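Local structure of Kiaa0380 (Homo sapiens, 1HTJ) at residues Pro57-Cys65 with Phe88-Val97; Glu26-Leu34 with Ile132-Arg143. The protein probably couples heterotrimeric G protein signalling to Rho GTPases, as a guanine nucleotide exchange factor that carries an RGS-like domain. The protein carries 3 engineered substitutions. All coordinates share one frame; numbering follows the deposited sequence.

Contacts 1 and 2 meet at helix 58-69 of this all-helical RGS-like domain. Contact 1 pairs residues 57-65 with 88-97, 23 residues apart at their closest ends, in a buried part of the fold. Contact 2 brings 26-34 to 132-143, so the whole of contact 1 falls within the stretch of chain that contact 2 spans. The contact centres lie about 21 Å apart, yet Ile-132 CD1 sits 3.6 Å from Pro-59 O and 3.6 Å from Tyr-63 CB, while Tyr-63 CZ is 3.8 Å from Leu-34 CD2. Helix 58-69 supplies one side of contact 1 and, through Pro-59 and Tyr-63, also touches Ile-132 and Leu-34 of contact 2.

Contact 1 (Pro57-Cys65 with Phe88-Val97); sequences PSPLLFYLC and FLEKNAPLRV
Ser-58 and Leu-95 bring their CA atoms to 4.7 Å where the first turn of helix 58-69 meets the chain leaving helix 76-89, which loops back on itself through a backbone bond from Val-97 N to Phe-88 O. Phe-88 enters this surface as a knob in a hole made by Ser-58, Leu-61, Phe-62 and Cys-65. One face of its ring lies on the helix backbone: Phe-62 CA stands 3.6 Å from the ring centroid and 13° off the normal, a CH-pi contact. Farther along the helix, Cys-65 SG approaches the rim at CE1 (4.0 Å), an oblique sulfur-aromatic contact.

The side chain of Phe-62 continues past the knob. A chi1 of 167° carries its ring obliquely past Phe-88, their planes 59° apart and Phe-88 CD1 lying in plane at the Phe-62 edge. Val-97 CG2 closes on Phe-62 CB at 3.7 Å, and both methyls of Leu-89 reach the CE1 corner of the same ring. On the other flank Leu-61 CD1 meets Leu-95 CD1 at 4.0 Å.

No direct hydrogen bond joins the segments. A water instead gives one hydrogen to Ser-58 OG (3.1 Å) and the other to Arg-96 O (2.7 Å), and the same hydroxyl is also bonded to Asp-56 OD1. With Ala-195 of helix 186-202 also against it, Phe-88 is a knob-into-hole contact on helix 58-69, within the buried interior of the RGS-like helical domain.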
loop_
_atom_site.group_PDB
_atom_site.type_symbol
_atom_site.label_atom_id
_atom_site.label_comp_id
_atom_site.label_asym_id
_atom_site.label_seq_id
_atom_site.Cartn_x
_atom_site.Cartn_y
_atom_site.Cartn_z
ATOM N N PRO A 57 5.918 -6.316 -2.498
ATOM C CA PRO A 57 5.103 -5.125 -2.199
ATOM C C PRO A 57 3.971 -4.843 -3.186
ATOM O O PRO A 57 3.157 -3.946 -2.960
ATOM C CB PRO A 57 6.131 -4.005 -2.222
ATOM C CG PRO A 57 6.986 -4.423 -3.422
ATOM C CD PRO A 57 7.185 -5.934 -3.157
ATOM N N SER A 58 3.915 -5.598 -4.273
ATOM C CA SER A 58 2.916 -5.356 -5.300
ATOM C C SER A 58 1.433 -5.383 -4.880
ATOM O O SER A 58 0.742 -4.379 -5.003
ATOM C CB SER A 58 3.147 -6.327 -6.466
ATOM O OG SER A 58 4.510 -6.288 -6.878
ATOM N N PRO A 59 0.933 -6.524 -4.376
ATOM C CA PRO A 59 -0.483 -6.573 -3.987
ATOM C C PRO A 59 -0.986 -5.489 -3.056
ATOM O O PRO A 59 -2.057 -4.918 -3.306
ATOM C CB PRO A 59 -0.649 -7.980 -3.392
ATOM C CG PRO A 59 0.726 -8.352 -2.956
ATOM C CD PRO A 59 1.607 -7.797 -4.061
ATOM N N LEU A 60 -0.236 -5.201 -1.992
ATOM C CA LEU A 60 -0.673 -4.181 -1.055
ATOM C C LEU A 60 -0.537 -2.776 -1.598
ATOM O O LEU A 60 -1.419 -1.941 -1.372
ATOM C CB LEU A 60 0.090 -4.289 0.265
ATOM C CG LEU A 60 -0.266 -3.232 1.308
ATOM C CD1 LEU A 60 -1.774 -3.253 1.563
ATOM C CD2 LEU A 60 0.505 -3.504 2.602
ATOM N N LEU A 61 0.568 -2.490 -2.287
ATOM C CA LEU A 61 0.740 -1.152 -2.830
ATOM C C LEU A 61 -0.322 -0.921 -3.888
ATOM O O LEU A 61 -0.862 0.183 -4.016
ATOM C CB LEU A 61 2.147 -0.955 -3.422
ATOM C CG LEU A 61 3.286 -0.767 -2.405
ATOM C CD1 LEU A 61 4.601 -0.492 -3.142
ATOM C CD2 LEU A 61 2.946 0.406 -1.459
ATOM N N PHE A 62 -0.623 -1.965 -4.646
ATOM C CA PHE A 62 -1.648 -1.867 -5.668
ATOM C C PHE A 62 -2.980 -1.547 -4.980
ATOM O O PHE A 62 -3.685 -0.589 -5.336
ATOM C CB PHE A 62 -1.776 -3.187 -6.422
ATOM C CG PHE A 62 -3.007 -3.264 -7.262
ATOM C CD1 PHE A 62 -3.205 -2.360 -8.314
ATOM C CD2 PHE A 62 -4.013 -4.186 -6.966
ATOM C CE1 PHE A 62 -4.383 -2.370 -9.049
ATOM C CE2 PHE A 62 -5.201 -4.205 -7.702
ATOM C CZ PHE A 62 -5.385 -3.294 -8.746
ATOM N N TYR A 63 -3.308 -2.357 -3.978
ATOM C CA TYR A 63 -4.542 -2.193 -3.225
ATOM C C TYR A 63 -4.688 -0.764 -2.676
ATOM O O TYR A 63 -5.759 -0.148 -2.776
ATOM C CB TYR A 63 -4.570 -3.197 -2.064
ATOM C CG TYR A 63 -5.817 -3.118 -1.234
ATOM C CD1 TYR A 63 -6.845 -4.039 -1.404
ATOM C CD2 TYR A 63 -5.983 -2.109 -0.293
ATOM C CE1 TYR A 63 -8.013 -3.955 -0.651
ATOM C CE2 TYR A 63 -7.149 -2.012 0.465
ATOM C CZ TYR A 63 -8.156 -2.940 0.282
ATOM O OH TYR A 63 -9.295 -2.870 1.047
ATOM N N LEU A 64 -3.608 -0.250 -2.094
ATOM C CA LEU A 64 -3.613 1.082 -1.521
ATOM C C LEU A 64 -3.804 2.167 -2.586
ATOM O O LEU A 64 -4.408 3.220 -2.324
ATOM C CB LEU A 64 -2.309 1.321 -0.748
ATOM C CG LEU A 64 -2.128 0.513 0.550
ATOM C CD1 LEU A 64 -0.756 0.771 1.144
ATOM C CD2 LEU A 64 -3.204 0.906 1.547
ATOM N N CYS A 65 -3.273 1.922 -3.780
ATOM C CA CYS A 65 -3.407 2.896 -4.851
ATOM C C CYS A 65 -4.828 2.855 -5.406
ATOM O O CYS A 65 -5.417 3.897 -5.666
ATOM C CB CYS A 65 -2.369 2.635 -5.947
ATOM S SG CYS A 65 -0.686 3.220 -5.528
ATOM N N PHE A 88 1.365 -1.526 -11.948
ATOM C CA PHE A 88 0.872 -2.814 -11.478
ATOM C C PHE A 88 0.222 -3.781 -12.449
ATOM O O PHE A 88 0.328 -4.986 -12.264
ATOM C CB PHE A 88 -0.149 -2.594 -10.350
ATOM C CG PHE A 88 0.329 -1.684 -9.252
ATOM C CD1 PHE A 88 -0.049 -0.353 -9.228
ATOM C CD2 PHE A 88 1.144 -2.172 -8.229
ATOM C CE1 PHE A 88 0.368 0.481 -8.204
ATOM C CE2 PHE A 88 1.571 -1.346 -7.201
ATOM C CZ PHE A 88 1.183 -0.014 -7.184
ATOM N N LEU A 89 -0.440 -3.277 -13.481
ATOM C CA LEU A 89 -1.187 -4.179 -14.334
ATOM C C LEU A 89 -0.794 -4.474 -15.755
ATOM O O LEU A 89 -1.240 -5.478 -16.311
ATOM C CB LEU A 89 -2.653 -3.745 -14.323
ATOM C CG LEU A 89 -3.248 -3.503 -12.935
ATOM C CD1 LEU A 89 -4.624 -2.877 -13.074
ATOM C CD2 LEU A 89 -3.305 -4.818 -12.163
ATOM N N GLU A 90 0.022 -3.633 -16.366
ATOM C CA GLU A 90 0.375 -3.903 -17.742
ATOM C C GLU A 90 1.387 -5.044 -17.858
ATOM O O GLU A 90 2.075 -5.385 -16.894
ATOM C CB GLU A 90 0.870 -2.621 -18.418
ATOM C CG GLU A 90 2.290 -2.239 -18.134
ATOM C CD GLU A 90 3.219 -2.726 -19.218
ATOM O OE1 GLU A 90 2.907 -2.474 -20.398
ATOM O OE2 GLU A 90 4.254 -3.350 -18.897
ATOM N N LYS A 91 1.430 -5.644 -19.046
ATOM C CA LYS A 91 2.311 -6.767 -19.361
ATOM C C LYS A 91 3.633 -6.847 -18.603
ATOM O O LYS A 91 3.972 -7.888 -18.040
ATOM C CB LYS A 91 2.625 -6.780 -20.873
ATOM C CG LYS A 91 1.839 -7.826 -21.655
ATOM C CD LYS A 91 2.141 -9.241 -21.135
ATOM C CE LYS A 91 1.137 -10.272 -21.662
ATOM N NZ LYS A 91 0.966 -10.219 -23.145
ATOM N N ASN A 92 4.384 -5.754 -18.612
ATOM C CA ASN A 92 5.687 -5.734 -17.969
ATOM C C ASN A 92 5.768 -4.766 -16.807
ATOM O O ASN A 92 6.792 -4.125 -16.604
ATOM C CB ASN A 92 6.748 -5.379 -19.008
ATOM C CG ASN A 92 6.756 -6.343 -20.176
ATOM O OD1 ASN A 92 6.848 -7.558 -19.985
ATOM N ND2 ASN A 92 6.663 -5.810 -21.398
ATOM N N ALA A 93 4.687 -4.670 -16.045
ATOM C CA ALA A 93 4.638 -3.777 -14.909
ATOM C C ALA A 93 5.684 -4.210 -13.882
ATOM O O ALA A 93 5.862 -5.398 -13.629
ATOM C CB ALA A 93 3.256 -3.805 -14.297
ATOM N N PRO A 94 6.406 -3.245 -13.292
ATOM C CA PRO A 94 7.432 -3.576 -12.289
ATOM C C PRO A 94 6.877 -4.192 -10.997
ATOM O O PRO A 94 7.514 -5.050 -10.392
ATOM C CB PRO A 94 8.132 -2.238 -12.053
ATOM C CG PRO A 94 7.052 -1.232 -12.348
ATOM C CD PRO A 94 6.385 -1.799 -13.579
ATOM N N LEU A 95 5.699 -3.742 -10.572
ATOM C CA LEU A 95 5.060 -4.266 -9.362
ATOM C C LEU A 95 3.785 -4.984 -9.789
ATOM O O LEU A 95 2.682 -4.731 -9.281
ATOM C CB LEU A 95 4.724 -3.126 -8.404
ATOM C CG LEU A 95 5.900 -2.245 -7.986
ATOM C CD1 LEU A 95 5.405 -1.213 -6.964
ATOM C CD2 LEU A 95 7.028 -3.112 -7.406
ATOM N N ARG A 96 3.972 -5.891 -10.735
ATOM C CA ARG A 96 2.900 -6.663 -11.322
ATOM C C ARG A 96 2.006 -7.426 -10.370
ATOM O O ARG A 96 2.461 -8.139 -9.482
ATOM C CB ARG A 96 3.472 -7.646 -12.335
ATOM C CG ARG A 96 2.414 -8.394 -13.136
ATOM C CD ARG A 96 1.769 -7.472 -14.155
ATOM N NE ARG A 96 0.709 -8.133 -14.909
ATOM C CZ ARG A 96 0.864 -9.273 -15.577
ATOM N NH1 ARG A 96 2.044 -9.893 -15.591
ATOM N NH2 ARG A 96 -0.171 -9.798 -16.232
ATOM N N VAL A 97 0.713 -7.254 -10.574
ATOM C CA VAL A 97 -0.289 -7.958 -9.809
ATOM C C VAL A 97 -1.050 -8.723 -10.885
ATOM O O VAL A 97 -1.582 -8.135 -11.825
ATOM C CB VAL A 97 -1.240 -6.995 -9.080
ATOM C CG1 VAL A 97 -2.407 -7.770 -8.505
ATOM C CG2 VAL A 97 -0.497 -6.272 -7.971
HETATM O O HOH W 1 4.956 -8.841 -8.569
#

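Contact 2 (Glu26-Leu34 with Ile132-Arg143)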
loop_
_atom_site.group_PDB
_atom_site.type_symbol
_atom_site.label_atom_id
_atom_site.label_comp_id
_atom_site.label_asym_id
_atom_site.label_seq_id
_atom_site.Cartn_x
_atom_site.Cartn_y
_atom_site.Cartn_z
ATOM N N GLU A 26 -5.859 -1.142 20.020
ATOM C CA GLU A 26 -5.141 -2.446 20.103
ATOM C C GLU A 26 -4.461 -2.867 18.810
ATOM O O GLU A 26 -5.115 -3.234 17.828
ATOM C CB GLU A 26 -6.088 -3.553 20.555
ATOM C CG GLU A 26 -6.039 -3.756 22.039
ATOM C CD GLU A 26 -4.614 -3.789 22.536
ATOM O OE1 GLU A 26 -3.833 -4.622 22.025
ATOM O OE2 GLU A 26 -4.272 -2.979 23.427
ATOM N N SER A 27 -3.136 -2.821 18.830
ATOM C CA SER A 27 -2.341 -3.182 17.675
ATOM C C SER A 27 -2.731 -4.557 17.164
ATOM O O SER A 27 -2.885 -4.759 15.967
ATOM C CB SER A 27 -0.863 -3.142 18.050
ATOM O OG SER A 27 -0.507 -1.832 18.454
ATOM N N ASP A 28 -2.907 -5.496 18.084
ATOM C CA ASP A 28 -3.293 -6.858 17.729
ATOM C C ASP A 28 -4.564 -6.819 16.873
ATOM O O ASP A 28 -4.694 -7.547 15.888
ATOM C CB ASP A 28 -3.562 -7.672 18.999
ATOM C CG ASP A 28 -2.523 -7.433 20.085
ATOM O OD1 ASP A 28 -2.851 -7.648 21.278
ATOM O OD2 ASP A 28 -1.378 -7.039 19.751
ATOM N N ILE A 29 -5.506 -5.966 17.265
ATOM C CA ILE A 29 -6.759 -5.840 16.536
ATOM C C ILE A 29 -6.527 -5.214 15.162
ATOM O O ILE A 29 -7.006 -5.722 14.148
ATOM C CB ILE A 29 -7.778 -4.985 17.323
ATOM C CG1 ILE A 29 -8.232 -5.739 18.574
ATOM C CG2 ILE A 29 -8.972 -4.654 16.453
ATOM C CD1 ILE A 29 -8.741 -7.155 18.301
ATOM N N ILE A 30 -5.775 -4.120 15.140
ATOM C CA ILE A 30 -5.471 -3.419 13.901
ATOM C C ILE A 30 -4.683 -4.240 12.875
ATOM O O ILE A 30 -5.095 -4.347 11.726
ATOM C CB ILE A 30 -4.714 -2.114 14.201
ATOM C CG1 ILE A 30 -5.606 -1.204 15.052
ATOM C CG2 ILE A 30 -4.323 -1.419 12.904
ATOM C CD1 ILE A 30 -4.965 0.085 15.472
ATOM N N PHE A 31 -3.563 -4.829 13.285
ATOM C CA PHE A 31 -2.738 -5.615 12.362
ATOM C C PHE A 31 -3.449 -6.814 11.754
ATOM O O PHE A 31 -3.054 -7.331 10.712
ATOM C CB PHE A 31 -1.459 -6.080 13.064
ATOM C CG PHE A 31 -0.450 -4.997 13.240
ATOM C CD1 PHE A 31 -0.001 -4.643 14.505
ATOM C CD2 PHE A 31 0.049 -4.316 12.136
ATOM C CE1 PHE A 31 0.934 -3.624 14.670
ATOM C CE2 PHE A 31 0.981 -3.299 12.287
ATOM C CZ PHE A 31 1.427 -2.950 13.556
ATOM N N GLN A 32 -4.518 -7.242 12.401
ATOM C CA GLN A 32 -5.283 -8.389 11.936
ATOM C C GLN A 32 -6.264 -8.075 10.792
ATOM O O GLN A 32 -6.502 -8.923 9.923
ATOM C CB GLN A 32 -6.038 -8.972 13.131
ATOM C CG GLN A 32 -6.707 -10.302 12.883
ATOM C CD GLN A 32 -7.277 -10.903 14.161
ATOM O OE1 GLN A 32 -7.930 -11.945 14.124
ATOM N NE2 GLN A 32 -7.026 -10.250 15.299
ATOM N N ASP A 33 -6.801 -6.854 10.786
ATOM C CA ASP A 33 -7.791 -6.428 9.798
ATOM C C ASP A 33 -7.336 -5.303 8.873
ATOM O O ASP A 33 -7.150 -4.171 9.305
ATOM C CB ASP A 33 -9.057 -5.983 10.539
ATOM C CG ASP A 33 -10.232 -5.699 9.610
ATOM O OD1 ASP A 33 -10.067 -5.704 8.368
ATOM O OD2 ASP A 33 -11.335 -5.464 10.148
ATOM N N LEU A 34 -7.191 -5.612 7.591
ATOM C CA LEU A 34 -6.766 -4.616 6.619
ATOM C C LEU A 34 -7.631 -3.359 6.685
ATOM O O LEU A 34 -7.128 -2.237 6.589
ATOM C CB LEU A 34 -6.810 -5.214 5.211
ATOM C CG LEU A 34 -6.350 -4.328 4.049
ATOM C CD1 LEU A 34 -4.982 -3.726 4.325
ATOM C CD2 LEU A 34 -6.308 -5.164 2.797
ATOM N N ILE A 132 -2.421 -10.510 0.232
ATOM C CA ILE A 132 -2.277 -9.518 1.272
ATOM C C ILE A 132 -2.546 -10.197 2.627
ATOM O O ILE A 132 -1.803 -9.998 3.589
ATOM C CB ILE A 132 -3.254 -8.355 1.057
ATOM C CG1 ILE A 132 -2.893 -7.629 -0.243
ATOM C CG2 ILE A 132 -3.217 -7.421 2.246
ATOM C CD1 ILE A 132 -3.744 -6.401 -0.546
ATOM N N GLN A 133 -3.595 -11.016 2.686
ATOM C CA GLN A 133 -3.959 -11.718 3.910
ATOM C C GLN A 133 -2.819 -12.595 4.381
ATOM O O GLN A 133 -2.483 -12.615 5.560
ATOM C CB GLN A 133 -5.199 -12.586 3.692
ATOM C CG GLN A 133 -6.514 -11.824 3.770
ATOM C CD GLN A 133 -6.638 -11.020 5.052
ATOM O OE1 GLN A 133 -6.363 -11.526 6.149
ATOM N NE2 GLN A 133 -7.060 -9.759 4.927
ATOM N N GLU A 134 -2.233 -13.325 3.446
ATOM C CA GLU A 134 -1.121 -14.200 3.759
ATOM C C GLU A 134 0.028 -13.371 4.358
ATOM O O GLU A 134 0.621 -13.759 5.366
ATOM C CB GLU A 134 -0.669 -14.893 2.486
ATOM C CG GLU A 134 0.206 -16.087 2.714
ATOM C CD GLU A 134 1.066 -16.376 1.509
ATOM O OE1 GLU A 134 0.507 -16.452 0.382
ATOM O OE2 GLU A 134 2.302 -16.520 1.696
ATOM N N GLN A 135 0.333 -12.228 3.741
ATOM C CA GLN A 135 1.380 -11.350 4.245
ATOM C C GLN A 135 0.993 -10.841 5.635
ATOM O O GLN A 135 1.846 -10.686 6.509
ATOM C CB GLN A 135 1.597 -10.168 3.293
ATOM C CG GLN A 135 2.088 -10.581 1.886
ATOM C CD GLN A 135 2.374 -9.390 0.991
ATOM O OE1 GLN A 135 1.903 -8.283 1.253
ATOM N NE2 GLN A 135 3.133 -9.612 -0.080
ATOM N N ILE A 136 -0.295 -10.574 5.837
ATOM C CA ILE A 136 -0.758 -10.119 7.140
ATOM C C ILE A 136 -0.457 -11.211 8.182
ATOM O O ILE A 136 -0.002 -10.918 9.285
ATOM C CB ILE A 136 -2.272 -9.780 7.115
ATOM C CG1 ILE A 136 -2.445 -8.322 6.677
ATOM C CG2 ILE A 136 -2.905 -10.017 8.495
ATOM C CD1 ILE A 136 -3.883 -7.869 6.511
ATOM N N HIS A 137 -0.687 -12.464 7.812
ATOM C CA HIS A 137 -0.410 -13.586 8.702
ATOM C C HIS A 137 1.098 -13.631 8.998
ATOM O O HIS A 137 1.533 -13.776 10.146
ATOM C CB HIS A 137 -0.852 -14.906 8.035
ATOM C CG HIS A 137 -0.138 -16.117 8.561
ATOM N ND1 HIS A 137 -0.368 -16.632 9.823
ATOM C CD2 HIS A 137 0.865 -16.859 8.028
ATOM C CE1 HIS A 137 0.468 -17.632 10.046
ATOM N NE2 HIS A 137 1.227 -17.790 8.974
ATOM N N ASP A 138 1.890 -13.505 7.942
ATOM C CA ASP A 138 3.330 -13.540 8.078
ATOM C C ASP A 138 3.841 -12.491 9.040
ATOM O O ASP A 138 4.700 -12.776 9.869
ATOM C CB ASP A 138 3.987 -13.362 6.723
ATOM C CG ASP A 138 3.753 -14.531 5.832
ATOM O OD1 ASP A 138 3.783 -15.673 6.351
ATOM O OD2 ASP A 138 3.548 -14.316 4.620
ATOM N N TYR A 139 3.313 -11.277 8.933
ATOM C CA TYR A 139 3.763 -10.232 9.826
ATOM C C TYR A 139 3.362 -10.518 11.270
ATOM O O TYR A 139 4.133 -10.238 12.187
ATOM C CB TYR A 139 3.247 -8.851 9.420
ATOM C CG TYR A 139 3.864 -7.795 10.309
ATOM C CD1 TYR A 139 5.254 -7.682 10.402
ATOM C CD2 TYR A 139 3.079 -7.005 11.159
ATOM C CE1 TYR A 139 5.853 -6.833 11.323
ATOM C CE2 TYR A 139 3.673 -6.141 12.097
ATOM C CZ TYR A 139 5.065 -6.075 12.171
ATOM O OH TYR A 139 5.678 -5.309 13.134
ATOM N N ARG A 140 2.168 -11.071 11.477
ATOM C CA ARG A 140 1.734 -11.382 12.839
ATOM C C ARG A 140 2.667 -12.429 13.433
ATOM O O ARG A 140 2.921 -12.440 14.627
ATOM C CB ARG A 140 0.282 -11.875 12.856
ATOM C CG ARG A 140 -0.747 -10.719 12.815
ATOM C CD ARG A 140 -1.782 -10.878 11.692
ATOM N NE ARG A 140 -2.848 -11.818 12.030
ATOM C CZ ARG A 140 -3.679 -11.642 13.056
ATOM N NH1 ARG A 140 -3.550 -10.560 13.824
ATOM N NH2 ARG A 140 -4.631 -12.539 13.324
ATOM N N THR A 141 3.186 -13.307 12.588
ATOM C CA THR A 141 4.116 -14.319 13.048
ATOM C C THR A 141 5.370 -13.604 13.560
ATOM O O THR A 141 5.895 -13.959 14.608
ATOM C CB THR A 141 4.482 -15.290 11.905
ATOM O OG1 THR A 141 3.320 -16.045 11.538
ATOM C CG2 THR A 141 5.604 -16.231 12.330
ATOM N N LYS A 142 5.839 -12.596 12.820
ATOM C CA LYS A 142 7.022 -11.815 13.225
ATOM C C LYS A 142 6.774 -11.185 14.600
ATOM O O LYS A 142 7.682 -11.119 15.434
ATOM C CB LYS A 142 7.320 -10.694 12.217
ATOM C CG LYS A 142 7.714 -11.176 10.831
ATOM C CD LYS A 142 9.146 -11.629 10.818
ATOM C CE LYS A 142 9.519 -12.331 9.527
ATOM N NZ LYS A 142 11.000 -12.630 9.525
ATOM N N ARG A 143 5.546 -10.718 14.827
ATOM C CA ARG A 143 5.190 -10.112 16.110
ATOM C C ARG A 143 5.267 -11.189 17.219
ATOM O O ARG A 143 5.896 -10.990 18.268
ATOM C CB ARG A 143 3.783 -9.501 16.046
ATOM C CG ARG A 143 3.600 -8.501 14.904
ATOM C CD ARG A 143 2.283 -7.718 14.973
ATOM N NE ARG A 143 2.320 -6.656 15.978
ATOM C CZ ARG A 143 1.451 -6.539 16.982
ATOM N NH1 ARG A 143 0.463 -7.411 17.121
ATOM N NH2 ARG A 143 1.592 -5.573 17.877
HETATM O O HOH W 2 -7.837 -8.077 6.636
#
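Asp-28 and Arg-143 form the charged link of this nearly antiparallel helix pair, whose short segment axes come within 10.5 Å at closest approach. Arg-143 NH1 donates to Asp-28 OD2 over 3.2 Å in an almost straight bond (172°), with the acceptor in the guanidinium plane but using its anti side. NE of the same arginine turns to Glu-153 OE2, which also takes a hydrogen bond from Tyr-139 OH, so one carboxylate oxygen serves both side chains. Two carboxylates thus share the positive charge, which would be expected to favour the ionised state of all three groups.

Phe-31 packs against the guanidinium of Arg-143 and the ring of Tyr-139. A bend at chi3 of the arginine chain places Phe-31 CD1 3.4 Å above the centre of the Arg-143 guanidinium, the two planes 39° apart. Against one face of the phenyl ring comes the edge of Tyr-139 in a T-shaped pair, its CE2 3.9 Å from Phe-31 CE2. Nearby, the guanidinium of Arg-140 lays a face against the aliphatic part of Gln-32, whose amide forms no hydrogen bond with it.

At the far end, a water accepts from Leu-34 N (2.7 Å), supplying an acceptor to an amide in the first turn of helix 34-39; its second leg, to Gln-133 NE2, is doubtfully short. Asp-33 caps that turn through OD1 to Glu-35 N. Next to the water-bound amide, Leu-34 CD2 meets Ile-132 CG2 at 3.9 Å. Helix 27-32 runs roughly antiparallel to segment 132-143 of helix 118-144 (153°), with helices 34-39 and 41-54 touching Phe-31 through Leu-37 and His-43, and helix 58-69 reaching Leu-34 and Ile-132 through Tyr-63.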